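Local coordinates for putative lipoprotein (Bacteroides fragilis, PDB 3QNK) that is of unknown function but, as a SusD-like outer-membrane lipoprotein, probably binds glycans at the cell surface for uptake by a partner transporter, at residues M253-M258 against R269-L274; D79-V84 against G127-L132; G212-D217 against D234-I239. All blocks are in the same frame, centred on the assembly; numbering follows the deposited sequence.

Interaction 1. Residues M253-M258 against R269-L274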
loop_
_atom_site.group_PDB
_atom_site.type_symbol
_atom_site.label_atom_id
_atom_site.label_comp_id
_atom_site.label_asym_id
_atom_site.label_seq_id
_atom_site.Cartn_x
_atom_site.Cartn_y
_atom_site.Cartn_z
HETATM N N MSE B 253 5.162 6.306 16.460
HETATM C CA MSE B 253 4.469 5.698 17.590
HETATM C C MSE B 253 4.511 6.554 18.874
HETATM O O MSE B 253 3.492 6.648 19.566
HETATM C CB MSE B 253 5.038 4.315 17.859
HETATM C CG MSE B 253 4.228 3.546 18.849
HETATM SE SE MSE B 253 4.615 1.694 18.875
HETATM C CE MSE B 253 2.931 1.208 19.503
HETATM N N MSE B 254 5.669 7.176 19.183
HETATM C CA MSE B 254 5.827 8.009 20.374
HETATM C C MSE B 254 5.080 9.337 20.247
HETATM O O MSE B 254 4.322 9.677 21.150
HETATM C CB MSE B 254 7.307 8.264 20.646
HETATM C CG MSE B 254 7.549 8.953 21.976
HETATM SE SE MSE B 254 9.267 9.836 22.083
HETATM C CE MSE B 254 9.092 10.586 23.951
ATOM N N VAL B 255 5.310 10.100 19.150
ATOM C CA VAL B 255 4.696 11.413 18.933
ATOM C C VAL B 255 3.172 11.255 18.824
ATOM O O VAL B 255 2.444 12.027 19.437
ATOM C CB VAL B 255 5.319 12.119 17.706
ATOM C CG1 VAL B 255 4.611 13.431 17.379
ATOM C CG2 VAL B 255 6.802 12.365 17.929
ATOM N N CYS B 256 2.704 10.211 18.136
ATOM C CA CYS B 256 1.289 9.924 17.960
ATOM C C CYS B 256 0.567 9.663 19.259
ATOM O O CYS B 256 -0.634 9.885 19.299
ATOM C CB CYS B 256 1.106 8.741 17.023
ATOM S SG CYS B 256 1.358 9.146 15.284
ATOM N N ASN B 257 1.248 9.130 20.288
ATOM C CA ASN B 257 0.584 8.772 21.531
ATOM C C ASN B 257 1.064 9.606 22.716
ATOM O O ASN B 257 0.659 9.354 23.862
ATOM C CB ASN B 257 0.741 7.280 21.781
ATOM C CG ASN B 257 0.043 6.469 20.703
ATOM O OD1 ASN B 257 -1.188 6.371 20.642
ATOM N ND2 ASN B 257 0.810 5.956 19.767
HETATM N N MSE B 258 1.841 10.660 22.423
HETATM C CA MSE B 258 2.360 11.572 23.421
HETATM C C MSE B 258 1.310 12.642 23.807
HETATM O O MSE B 258 0.532 13.070 22.943
HETATM C CB MSE B 258 3.616 12.233 22.862
HETATM C CG MSE B 258 4.466 12.955 23.905
HETATM SE SE MSE B 258 5.959 13.908 23.072
HETATM C CE MSE B 258 6.695 12.380 22.196
ATOM N N ARG B 269 3.688 19.135 19.856
ATOM C CA ARG B 269 4.107 18.218 18.808
ATOM C C ARG B 269 3.316 16.899 18.852
ATOM O O ARG B 269 3.057 16.334 17.791
ATOM C CB ARG B 269 5.622 17.946 18.909
ATOM C CG ARG B 269 6.251 17.448 17.611
ATOM C CD ARG B 269 7.310 18.391 17.119
ATOM N NE ARG B 269 7.611 18.143 15.709
ATOM C CZ ARG B 269 8.686 17.503 15.261
ATOM N NH1 ARG B 269 9.594 17.039 16.108
ATOM N NH2 ARG B 269 8.861 17.322 13.961
ATOM N N GLY B 270 2.922 16.444 20.047
ATOM C CA GLY B 270 2.144 15.213 20.239
ATOM C C GLY B 270 0.744 15.234 19.631
ATOM O O GLY B 270 0.213 16.311 19.320
ATOM N N TRP B 271 0.146 14.034 19.423
ATOM C CA TRP B 271 -1.195 13.870 18.857
ATOM C C TRP B 271 -2.166 13.206 19.847
ATOM O O TRP B 271 -3.318 12.960 19.508
ATOM C CB TRP B 271 -1.176 13.077 17.522
ATOM C CG TRP B 271 -0.206 13.576 16.487
ATOM C CD1 TRP B 271 0.940 12.960 16.076
ATOM C CD2 TRP B 271 -0.276 14.810 15.767
ATOM N NE1 TRP B 271 1.600 13.740 15.150
ATOM C CE2 TRP B 271 0.875 14.884 14.940
ATOM C CE3 TRP B 271 -1.184 15.888 15.762
ATOM C CZ2 TRP B 271 1.128 15.980 14.099
ATOM C CZ3 TRP B 271 -0.936 16.970 14.922
ATOM C CH2 TRP B 271 0.200 17.003 14.093
ATOM N N GLY B 272 -1.734 12.969 21.069
ATOM C CA GLY B 272 -2.587 12.376 22.102
ATOM C C GLY B 272 -2.678 10.873 21.995
ATOM O O GLY B 272 -2.309 10.167 22.931
ATOM N N GLY B 273 -3.137 10.399 20.834
ATOM C CA GLY B 273 -3.268 8.994 20.497
ATOM C C GLY B 273 -4.181 8.257 21.425
ATOM O O GLY B 273 -5.322 8.676 21.620
ATOM N N LEU B 274 -3.671 7.181 22.028
ATOM C CA LEU B 274 -4.432 6.326 22.944
ATOM C C LEU B 274 -4.964 7.125 24.123
ATOM O O LEU B 274 -4.253 7.966 24.672
ATOM C CB LEU B 274 -3.549 5.171 23.453
ATOM C CG LEU B 274 -3.063 4.166 22.422
ATOM C CD1 LEU B 274 -1.776 3.542 22.859
ATOM C CD2 LEU B 274 -4.088 3.135 22.153
#
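In the short helix 253-257 of this SusD-like protein, Val255 and Cys256 meet Gly270 and Trp271 of the glycine-rich loop Arg269-Leu274, where backbone carbonyls of Val255 and of Met258, the residue after the helix, accept N-H groups of the loop. Trp271 N donates to Val255 O (3.1 Å), tilted from the carbonyl plane, and Gly272 N donates to Met258 O (2.9 Å). The Asn257 side chain makes the third link: its OD1 receives Leu274 N at 3.0 Å on an in-plane lone pair, while its ND2 turns back to Met253 O at 2.8 Å, with a second acceptor in Gly35 O. The amide is thus fixed from both ends. This helix-to-loop packing continues along Trp271. The indole points the same way as Val255, whose CG1 lies 3.8 Å from Trp271 NE1, and Cys256 CA meets the ring edge in plane at Trp271 CD1 (3.6 Å). Cys256 SG, placed beside its own backbone N by chi1 of -76°, approaches the five-membered ring of Trp271 obliquely at 4.9 Å from the centroid. At the other end of the loop, Arg269 hydrogen-bonds Pro373 O and reaches Met138 O of the second subunit.

Interaction 2. Residues D79-V84 against G127-L132. With ACT (acetate ion), chain I.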
loop_
_atom_site.group_PDB
_atom_site.type_symbol
_atom_site.label_atom_id
_atom_site.label_comp_id
_atom_site.label_asym_id
_atom_site.label_seq_id
_atom_site.Cartn_x
_atom_site.Cartn_y
_atom_site.Cartn_z
ATOM N N ASP B 79 -1.155 -6.412 2.252
ATOM C CA ASP B 79 0.229 -6.271 2.644
ATOM C C ASP B 79 0.928 -7.559 3.066
ATOM O O ASP B 79 2.105 -7.760 2.738
ATOM C CB ASP B 79 0.327 -5.250 3.795
ATOM C CG ASP B 79 -0.047 -3.806 3.465
ATOM O OD1 ASP B 79 -0.124 -3.465 2.260
ATOM O OD2 ASP B 79 -0.248 -3.013 4.413
ATOM N N TYR B 80 0.257 -8.383 3.834
ATOM C CA TYR B 80 0.864 -9.552 4.425
ATOM C C TYR B 80 1.081 -10.695 3.429
ATOM O O TYR B 80 2.006 -11.477 3.626
ATOM C CB TYR B 80 0.072 -9.973 5.667
ATOM C CG TYR B 80 0.513 -9.162 6.865
ATOM C CD1 TYR B 80 0.229 -7.800 6.952
ATOM C CD2 TYR B 80 1.355 -9.706 7.823
ATOM C CE1 TYR B 80 0.703 -7.026 8.011
ATOM C CE2 TYR B 80 1.858 -8.935 8.867
ATOM C CZ TYR B 80 1.514 -7.599 8.969
ATOM O OH TYR B 80 2.001 -6.852 10.016
ATOM N N TYR B 81 0.325 -10.735 2.306
ATOM C CA TYR B 81 0.587 -11.756 1.284
ATOM C C TYR B 81 1.867 -11.438 0.534
ATOM O O TYR B 81 2.568 -12.366 0.127
ATOM C CB TYR B 81 -0.603 -11.951 0.344
ATOM C CG TYR B 81 -1.612 -12.920 0.915
ATOM C CD1 TYR B 81 -1.272 -14.250 1.156
ATOM C CD2 TYR B 81 -2.898 -12.503 1.249
ATOM C CE1 TYR B 81 -2.183 -15.142 1.720
ATOM C CE2 TYR B 81 -3.829 -13.390 1.806
ATOM C CZ TYR B 81 -3.463 -14.708 2.043
ATOM O OH TYR B 81 -4.370 -15.586 2.580
ATOM N N VAL B 82 2.230 -10.145 0.448
ATOM C CA VAL B 82 3.494 -9.677 -0.174
ATOM C C VAL B 82 4.656 -10.192 0.678
ATOM O O VAL B 82 5.625 -10.743 0.148
ATOM C CB VAL B 82 3.529 -8.128 -0.320
ATOM C CG1 VAL B 82 4.882 -7.645 -0.812
ATOM C CG2 VAL B 82 2.433 -7.622 -1.244
ATOM N N LYS B 83 4.523 -10.044 2.024
ATOM C CA LYS B 83 5.493 -10.470 3.040
ATOM C C LYS B 83 5.686 -11.965 2.962
ATOM O O LYS B 83 6.821 -12.450 2.953
ATOM C CB LYS B 83 5.033 -10.058 4.453
ATOM C CG LYS B 83 4.833 -8.572 4.631
ATOM C CD LYS B 83 4.460 -8.276 6.079
ATOM C CE LYS B 83 3.839 -6.915 6.222
ATOM N NZ LYS B 83 4.825 -5.793 6.060
ATOM N N VAL B 84 4.563 -12.698 2.861
ATOM C CA VAL B 84 4.560 -14.156 2.752
ATOM C C VAL B 84 5.229 -14.547 1.434
ATOM O O VAL B 84 6.055 -15.455 1.444
ATOM C CB VAL B 84 3.142 -14.750 2.907
ATOM C CG1 VAL B 84 3.095 -16.200 2.437
ATOM C CG2 VAL B 84 2.664 -14.647 4.353
ATOM N N GLY B 127 -9.461 -15.083 10.210
ATOM C CA GLY B 127 -9.719 -16.482 10.518
ATOM C C GLY B 127 -9.008 -17.300 9.477
ATOM O O GLY B 127 -7.805 -17.103 9.263
ATOM N N GLY B 128 -9.732 -18.150 8.769
ATOM C CA GLY B 128 -9.114 -18.900 7.684
ATOM C C GLY B 128 -8.676 -17.984 6.552
ATOM O O GLY B 128 -9.371 -17.019 6.221
ATOM N N VAL B 129 -7.494 -18.228 5.990
ATOM C CA VAL B 129 -6.933 -17.443 4.869
ATOM C C VAL B 129 -6.469 -18.410 3.734
ATOM O O VAL B 129 -6.571 -19.630 3.880
ATOM C CB VAL B 129 -5.757 -16.517 5.331
ATOM C CG1 VAL B 129 -6.212 -15.485 6.349
ATOM C CG2 VAL B 129 -4.568 -17.331 5.854
ATOM N N ILE B 130 -5.926 -17.866 2.634
ATOM C CA ILE B 130 -5.366 -18.678 1.553
ATOM C C ILE B 130 -3.973 -19.105 1.992
ATOM O O ILE B 130 -3.108 -18.245 2.202
ATOM C CB ILE B 130 -5.330 -17.925 0.190
ATOM C CG1 ILE B 130 -6.738 -17.514 -0.283
ATOM C CG2 ILE B 130 -4.578 -18.773 -0.850
ATOM C CD1 ILE B 130 -6.725 -16.419 -1.191
ATOM N N LEU B 131 -3.751 -20.419 2.142
ATOM C CA LEU B 131 -2.436 -20.907 2.553
ATOM C C LEU B 131 -1.565 -21.123 1.325
ATOM O O LEU B 131 -1.924 -21.890 0.431
ATOM C CB LEU B 131 -2.526 -22.181 3.407
ATOM C CG LEU B 131 -3.197 -22.023 4.770
ATOM C CD1 LEU B 131 -3.387 -23.377 5.434
ATOM C CD2 LEU B 131 -2.422 -21.081 5.661
ATOM N N LEU B 132 -0.447 -20.393 1.262
ATOM C CA LEU B 132 0.531 -20.452 0.181
ATOM C C LEU B 132 1.913 -20.782 0.736
ATOM O O LEU B 132 2.409 -20.093 1.630
ATOM C CB LEU B 132 0.577 -19.125 -0.593
ATOM C CG LEU B 132 -0.697 -18.670 -1.268
ATOM C CD1 LEU B 132 -0.491 -17.373 -1.938
ATOM C CD2 LEU B 132 -1.155 -19.663 -2.303
HETATM C C ACT I . 3.569 -8.140 13.486
HETATM O O ACT I . 3.809 -7.210 14.312
HETATM O OXT ACT I . 3.796 -8.018 12.163
HETATM C CH3 ACT I . 3.058 -9.375 14.240
#
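The Tyr81 ring meets Ile130 at its edge: Ile130 O lies in the ring plane, 3.3 Å from Tyr81 CE1. Leu132 CD1, 4.5 Å from Tyr81 CD1, and Val129 CB approach the same ring obliquely, and Trp77 packs against it edge-to-face. On the neighbouring Tyr80, one face is covered by Lys83 CE, 3.5 Å above the plane and over the ring centre, and the edge carries an acetate, probably from the crystallisation liquor, whose OXT accepts from Tyr80 OH at 3.0 Å. Lys83 is extended as far as CE (chi3 -162°), which lies over the ring, and then turns at chi4 to NZ, which is held by a salt bridge to Glu30 and a hydrogen bond to Ser32.

At its tip, Tyr81 OH accepts a hydrogen bond from Ile130 N (2.8 Å, with an N-H...O angle of 131°), tying the helix side chain to the loop backbone. Tyr81 OH also lies 3.2 Å from Val129 CB and 3.5 Å from Ile130 CB. Farther along the helix, Val84 CG1 lies 4.0 Å from Leu132 O.

Helix 76-93 thereby packs on the loop that leaves helix 101-126 through Gly127. Tyr119 and Met122 of helix 101-126 touch Val84 and Tyr81 respectively, and Cys152 of helix 149-166 packs on Val129 and Leu131.

Interaction 3. Residues G212-D217 against D234-I239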
loop_
_atom_site.group_PDB
_atom_site.type_symbol
_atom_site.label_atom_id
_atom_site.label_comp_id
_atom_site.label_asym_id
_atom_site.label_seq_id
_atom_site.Cartn_x
_atom_site.Cartn_y
_atom_site.Cartn_z
ATOM N N GLY B 212 16.388 -19.642 30.323
ATOM C CA GLY B 212 17.015 -18.559 31.067
ATOM C C GLY B 212 16.414 -17.168 30.938
ATOM O O GLY B 212 17.133 -16.171 31.042
ATOM N N TYR B 213 15.099 -17.057 30.721
ATOM C CA TYR B 213 14.508 -15.717 30.738
ATOM C C TYR B 213 14.205 -15.358 32.216
ATOM O O TYR B 213 14.210 -16.238 33.073
ATOM C CB TYR B 213 13.262 -15.638 29.834
ATOM C CG TYR B 213 13.576 -15.742 28.359
ATOM C CD1 TYR B 213 14.112 -14.661 27.662
ATOM C CD2 TYR B 213 13.341 -16.917 27.660
ATOM C CE1 TYR B 213 14.437 -14.757 26.315
ATOM C CE2 TYR B 213 13.646 -17.021 26.304
ATOM C CZ TYR B 213 14.195 -15.937 25.633
ATOM O OH TYR B 213 14.466 -16.002 24.283
ATOM N N GLU B 214 14.014 -14.093 32.529
ATOM C CA GLU B 214 13.745 -13.685 33.907
ATOM C C GLU B 214 12.871 -12.434 33.908
ATOM O O GLU B 214 13.092 -11.541 33.087
ATOM C CB GLU B 214 15.080 -13.433 34.636
ATOM C CG GLU B 214 15.030 -13.472 36.154
ATOM C CD GLU B 214 16.288 -12.920 36.798
ATOM O OE1 GLU B 214 17.393 -13.447 36.508
ATOM O OE2 GLU B 214 16.172 -11.923 37.552
ATOM N N LEU B 215 11.856 -12.376 34.795
ATOM C CA LEU B 215 10.972 -11.203 34.898
ATOM C C LEU B 215 11.708 -10.054 35.566
ATOM O O LEU B 215 12.351 -10.259 36.600
ATOM C CB LEU B 215 9.684 -11.497 35.682
ATOM C CG LEU B 215 8.666 -12.453 35.067
ATOM C CD1 LEU B 215 7.555 -12.747 36.035
ATOM C CD2 LEU B 215 8.061 -11.896 33.801
ATOM N N VAL B 216 11.669 -8.854 34.950
ATOM C CA VAL B 216 12.293 -7.638 35.504
ATOM C C VAL B 216 11.529 -7.299 36.791
ATOM O O VAL B 216 10.298 -7.447 36.830
ATOM C CB VAL B 216 12.222 -6.485 34.456
ATOM C CG1 VAL B 216 12.413 -5.096 35.064
ATOM C CG2 VAL B 216 13.159 -6.711 33.287
ATOM N N ASP B 217 12.237 -6.873 37.838
ATOM C CA ASP B 217 11.597 -6.453 39.088
ATOM C C ASP B 217 10.694 -5.228 38.796
ATOM O O ASP B 217 11.157 -4.258 38.209
ATOM C CB ASP B 217 12.677 -6.125 40.150
ATOM C CG ASP B 217 12.215 -5.625 41.510
ATOM O OD1 ASP B 217 10.992 -5.617 41.762
ATOM O OD2 ASP B 217 13.088 -5.280 42.342
ATOM N N ASP B 234 18.514 -4.734 26.789
ATOM C CA ASP B 234 19.197 -6.011 27.047
ATOM C C ASP B 234 18.685 -6.786 28.284
ATOM O O ASP B 234 19.369 -7.699 28.743
ATOM C CB ASP B 234 20.712 -5.767 27.209
ATOM C CG ASP B 234 21.352 -5.235 25.942
ATOM O OD1 ASP B 234 21.321 -5.956 24.908
ATOM O OD2 ASP B 234 21.846 -4.086 25.964
ATOM N N ASN B 235 17.496 -6.453 28.803
ATOM C CA ASN B 235 16.948 -7.119 29.983
ATOM C C ASN B 235 16.504 -8.559 29.639
ATOM O O ASN B 235 16.242 -8.868 28.471
ATOM C CB ASN B 235 15.814 -6.286 30.617
ATOM C CG ASN B 235 14.523 -6.226 29.833
ATOM O OD1 ASN B 235 13.826 -7.237 29.655
ATOM N ND2 ASN B 235 14.126 -5.019 29.420
ATOM N N LYS B 236 16.418 -9.429 30.668
ATOM C CA LYS B 236 16.089 -10.853 30.535
ATOM C C LYS B 236 14.587 -11.153 30.360
ATOM O O LYS B 236 14.222 -12.335 30.266
ATOM C CB LYS B 236 16.633 -11.639 31.733
ATOM C CG LYS B 236 18.146 -11.800 31.767
ATOM C CD LYS B 236 18.532 -12.647 32.970
ATOM C CE LYS B 236 19.913 -12.401 33.552
ATOM N NZ LYS B 236 20.030 -13.021 34.909
ATOM N N GLU B 237 13.724 -10.116 30.310
ATOM C CA GLU B 237 12.287 -10.308 30.109
ATOM C C GLU B 237 11.918 -10.291 28.609
ATOM O O GLU B 237 10.958 -10.948 28.205
ATOM C CB GLU B 237 11.494 -9.237 30.860
ATOM C CG GLU B 237 9.984 -9.309 30.639
ATOM C CD GLU B 237 9.119 -9.004 31.835
ATOM O OE1 GLU B 237 9.663 -8.717 32.927
ATOM O OE2 GLU B 237 7.881 -9.065 31.677
ATOM N N ILE B 238 12.661 -9.530 27.799
ATOM C CA ILE B 238 12.422 -9.423 26.366
ATOM C C ILE B 238 12.699 -10.774 25.689
ATOM O O ILE B 238 13.770 -11.334 25.866
ATOM C CB ILE B 238 13.262 -8.271 25.741
ATOM C CG1 ILE B 238 12.862 -6.897 26.327
ATOM C CG2 ILE B 238 13.106 -8.265 24.227
ATOM C CD1 ILE B 238 13.873 -5.782 26.105
ATOM N N ILE B 239 11.723 -11.301 24.943
ATOM C CA ILE B 239 11.883 -12.546 24.186
ATOM C C ILE B 239 12.071 -12.160 22.707
ATOM O O ILE B 239 12.989 -12.653 22.074
ATOM C CB ILE B 239 10.734 -13.555 24.425
ATOM C CG1 ILE B 239 10.786 -14.098 25.866
ATOM C CG2 ILE B 239 10.802 -14.695 23.434
ATOM C CD1 ILE B 239 9.591 -14.986 26.315
#
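Glu214 N donates to Lys236 O at 2.9 Å in a nearly straight bond (170°), although the donor stands well above the carbonyl plane. The same two residues pair through their side chains: Glu214 OE1, met on its syn side, forms a salt bridge with Lys236 NZ at 3.1 Å, the two extended chains crossing at the protein surface. Next along, Val216 N donates to Glu237 OE1 (2.9 Å) nearly along the C-O axis, and Leu215 CD2 packs 3.5 Å from Glu237 OE2. Ile239 CG1 sits over the centre of the Tyr213 ring, 3.7 Å from its centroid, a CH-pi contact in which the side chains cross at about a right angle, while Lys236 O lies at the ring edge.

In the second shell, Asn235 OD1 forms an Asx turn to Glu237 N (3.0 Å), widened to an Asx motif by Ile238 N (3.2 Å), at the bend that leads into the strand; Val216 CG2 packs across this amide. Glu237 OE1 also forms a salt bridge with Arg421, and Tyr213 OH hydrogen-bonds Thr180 OG1. The loop after helix 198-209 thus lies against the start of strand 238-244, Leu215 and Ile239 resting on helix 391-405 and Ile239 also touching helices 181-194 and 198-209.

The three contacts follow one another along the chain without overlapping: interaction 2 closes first, then interaction 3, then interaction 1. The centres of interactions 1 and 2 are 31 Å apart, their nearest atoms about 12 Å. The centres of interactions 1 and 3 are 27 Å apart, their nearest atoms about 14 Å. The centres of interactions 2 and 3 are 32 Å apart, their nearest atoms about 17 Å. Strand 238-244 is followed by helix 253-257, and Met253 and Met254 touch strand 384-387, which pairs with strand 238-244. An acetate, probably from the crystallisation liquor, sits at Tyr80 of interaction 2 and marks no known site. Interaction 1 is buried, interaction 2 partly so, and interaction 3 lies at the surface.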